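Local coordinates for protein (S)-imine reductase (Streptomyces sp. GF3546, PDB 4OQY) that reduces imines with S selectivity, probably drawing hydride from NADPH bound at its Rossmann domain, at residues N20-N25 against K150-A155. Residues are numbered along the deposited sequence; the frame is centred on the assembly and turned at random.
Sequences NTFLDN and KVLTNA
T21 and L152 approach to 6.5 Å between CA atoms and F22 and V151 to 6.7 Å; no hydrogen bond joins the segments, and helix 13-24 with the residue after it meets the connection from helix 139-149 to strand 154-157 by van der Waals contact, mostly between side chains. Helix 13-24 is the first helix of the Rossmann fold, following strand 6-9 and the glycine-rich turn. F22 and L152 form the aromatic part of the contact: CD2 of L152 stands 3.7 Å from the centroid of the F22 ring and 12° off its normal, a CH-pi contact over the centre of one face. CG of L152 adds a touch at CZ of F22, while V151 CG1 reaches F22 CD1 obliquely at 4.1 Å. V6, V8 and V29 of the sheet, with T148 of helix 139-149, also touch the F22 side chain, and an alanine here would probably open a gap beside L152 and deprive CD2 of L152 of the aromatic face it covers. T21 sends CG2, anti to its backbone N, to 3.5 Å from V151 O, whereas its OG1 hydrogen-bonds to A17 O within the helix. Past the helix end, CB of N25 lies 3.7 Å from V151 CG1, the methyl that is anti to its own backbone N (chi1 174°).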
loop_
_atom_site.group_PDB
_atom_site.type_symbol
_atom_site.label_atom_id
_atom_site.label_comp_id
_atom_site.label_asym_id
_atom_site.label_seq_id
_atom_site.Cartn_x
_atom_site.Cartn_y
_atom_site.Cartn_z
ATOM N N ASN B 20 -22.618 22.525 0.706
ATOM C CA ASN B 20 -23.638 21.982 -0.223
ATOM C C ASN B 20 -24.416 20.871 0.426
ATOM O O ASN B 20 -25.630 20.802 0.313
ATOM C CB ASN B 20 -23.002 21.468 -1.517
ATOM C CG ASN B 20 -22.658 22.591 -2.489
ATOM O OD1 ASN B 20 -21.529 22.682 -2.978
ATOM N ND2 ASN B 20 -23.638 23.432 -2.795
ATOM N N THR B 21 -23.696 20.015 1.134
ATOM C CA THR B 21 -24.310 18.909 1.836
ATOM C C THR B 21 -25.232 19.380 2.974
ATOM O O THR B 21 -26.349 18.841 3.152
ATOM C CB THR B 21 -23.243 17.941 2.347
ATOM O OG1 THR B 21 -22.587 17.357 1.215
ATOM C CG2 THR B 21 -23.871 16.852 3.185
ATOM N N PHE B 22 -24.780 20.373 3.738
ATOM C CA PHE B 22 -25.625 20.961 4.787
ATOM C C PHE B 22 -26.912 21.567 4.204
ATOM O O PHE B 22 -28.022 21.362 4.732
ATOM C CB PHE B 22 -24.848 22.042 5.583
ATOM C CG PHE B 22 -23.970 21.512 6.702
ATOM C CD1 PHE B 22 -24.446 20.578 7.600
ATOM C CD2 PHE B 22 -22.698 22.046 6.912
ATOM C CE1 PHE B 22 -23.660 20.116 8.628
ATOM C CE2 PHE B 22 -21.903 21.597 7.957
ATOM C CZ PHE B 22 -22.385 20.639 8.818
ATOM N N LEU B 23 -26.764 22.302 3.104
ATOM C CA LEU B 23 -27.900 22.921 2.444
ATOM C C LEU B 23 -28.848 21.883 1.842
ATOM O O LEU B 23 -30.054 22.006 1.991
ATOM C CB LEU B 23 -27.436 23.855 1.333
ATOM C CG LEU B 23 -26.715 25.110 1.797
ATOM C CD1 LEU B 23 -26.161 25.817 0.583
ATOM C CD2 LEU B 23 -27.659 26.008 2.581
ATOM N N ASP B 24 -28.300 20.857 1.192
ATOM C CA ASP B 24 -29.108 19.727 0.668
ATOM C C ASP B 24 -30.007 19.120 1.719
ATOM O O ASP B 24 -31.099 18.630 1.413
ATOM C CB ASP B 24 -28.205 18.610 0.143
ATOM C CG ASP B 24 -27.480 18.984 -1.155
ATOM O OD1 ASP B 24 -27.798 20.015 -1.769
ATOM O OD2 ASP B 24 -26.582 18.230 -1.572
ATOM N N ASN B 25 -29.542 19.135 2.963
ATOM C CA ASN B 25 -30.291 18.539 4.055
ATOM C C ASN B 25 -31.103 19.536 4.887
ATOM O O ASN B 25 -31.581 19.191 5.956
ATOM C CB ASN B 25 -29.346 17.723 4.951
ATOM C CG ASN B 25 -28.834 16.456 4.277
ATOM O OD1 ASN B 25 -27.751 16.430 3.680
ATOM N ND2 ASN B 25 -29.631 15.400 4.346
ATOM N N LYS B 150 -23.190 14.473 11.701
ATOM C CA LYS B 150 -23.556 13.280 10.933
ATOM C C LYS B 150 -24.097 13.575 9.555
ATOM O O LYS B 150 -24.215 12.669 8.721
ATOM C CB LYS B 150 -24.625 12.481 11.652
ATOM C CG LYS B 150 -24.131 11.524 12.700
ATOM C CD LYS B 150 -25.380 11.051 13.478
ATOM C CE LYS B 150 -26.697 11.412 12.786
ATOM N NZ LYS B 150 -27.957 11.031 13.495
ATOM N N VAL B 151 -24.504 14.812 9.328
ATOM C CA VAL B 151 -25.025 15.155 8.016
ATOM C C VAL B 151 -23.865 15.080 7.013
ATOM O O VAL B 151 -24.049 14.687 5.872
ATOM C CB VAL B 151 -25.696 16.542 8.027
ATOM C CG1 VAL B 151 -26.094 16.941 6.629
ATOM C CG2 VAL B 151 -26.927 16.532 8.931
ATOM N N LEU B 152 -22.650 15.412 7.452
ATOM C CA LEU B 152 -21.522 15.386 6.530
ATOM C C LEU B 152 -21.042 13.963 6.234
ATOM O O LEU B 152 -20.744 13.606 5.084
ATOM C CB LEU B 152 -20.369 16.233 7.103
ATOM C CG LEU B 152 -20.694 17.708 7.362
ATOM C CD1 LEU B 152 -19.475 18.432 7.912
ATOM C CD2 LEU B 152 -21.174 18.397 6.098
ATOM N N THR B 153 -20.891 13.182 7.294
ATOM C CA THR B 153 -20.334 11.842 7.222
ATOM C C THR B 153 -20.826 11.122 8.477
ATOM O O THR B 153 -21.277 11.767 9.417
ATOM C CB THR B 153 -18.765 11.840 7.268
ATOM O OG1 THR B 153 -18.288 12.296 8.550
ATOM C CG2 THR B 153 -18.096 12.694 6.172
ATOM N N ASN B 154 -20.678 9.812 8.539
ATOM C CA ASN B 154 -20.722 9.137 9.832
ATOM C C ASN B 154 -19.683 9.838 10.755
ATOM O O ASN B 154 -18.640 10.317 10.283
ATOM C CB ASN B 154 -20.430 7.629 9.650
ATOM C CG ASN B 154 -20.290 6.855 10.980
ATOM O OD1 ASN B 154 -21.252 6.240 11.448
ATOM N ND2 ASN B 154 -19.096 6.867 11.579
ATOM N N ALA B 155 -20.007 9.922 12.041
ATOM C CA ALA B 155 -19.182 10.627 13.026
ATOM C C ALA B 155 -18.680 9.593 14.010
ATOM O O ALA B 155 -19.457 9.046 14.786
ATOM C CB ALA B 155 -20.024 11.675 13.719
#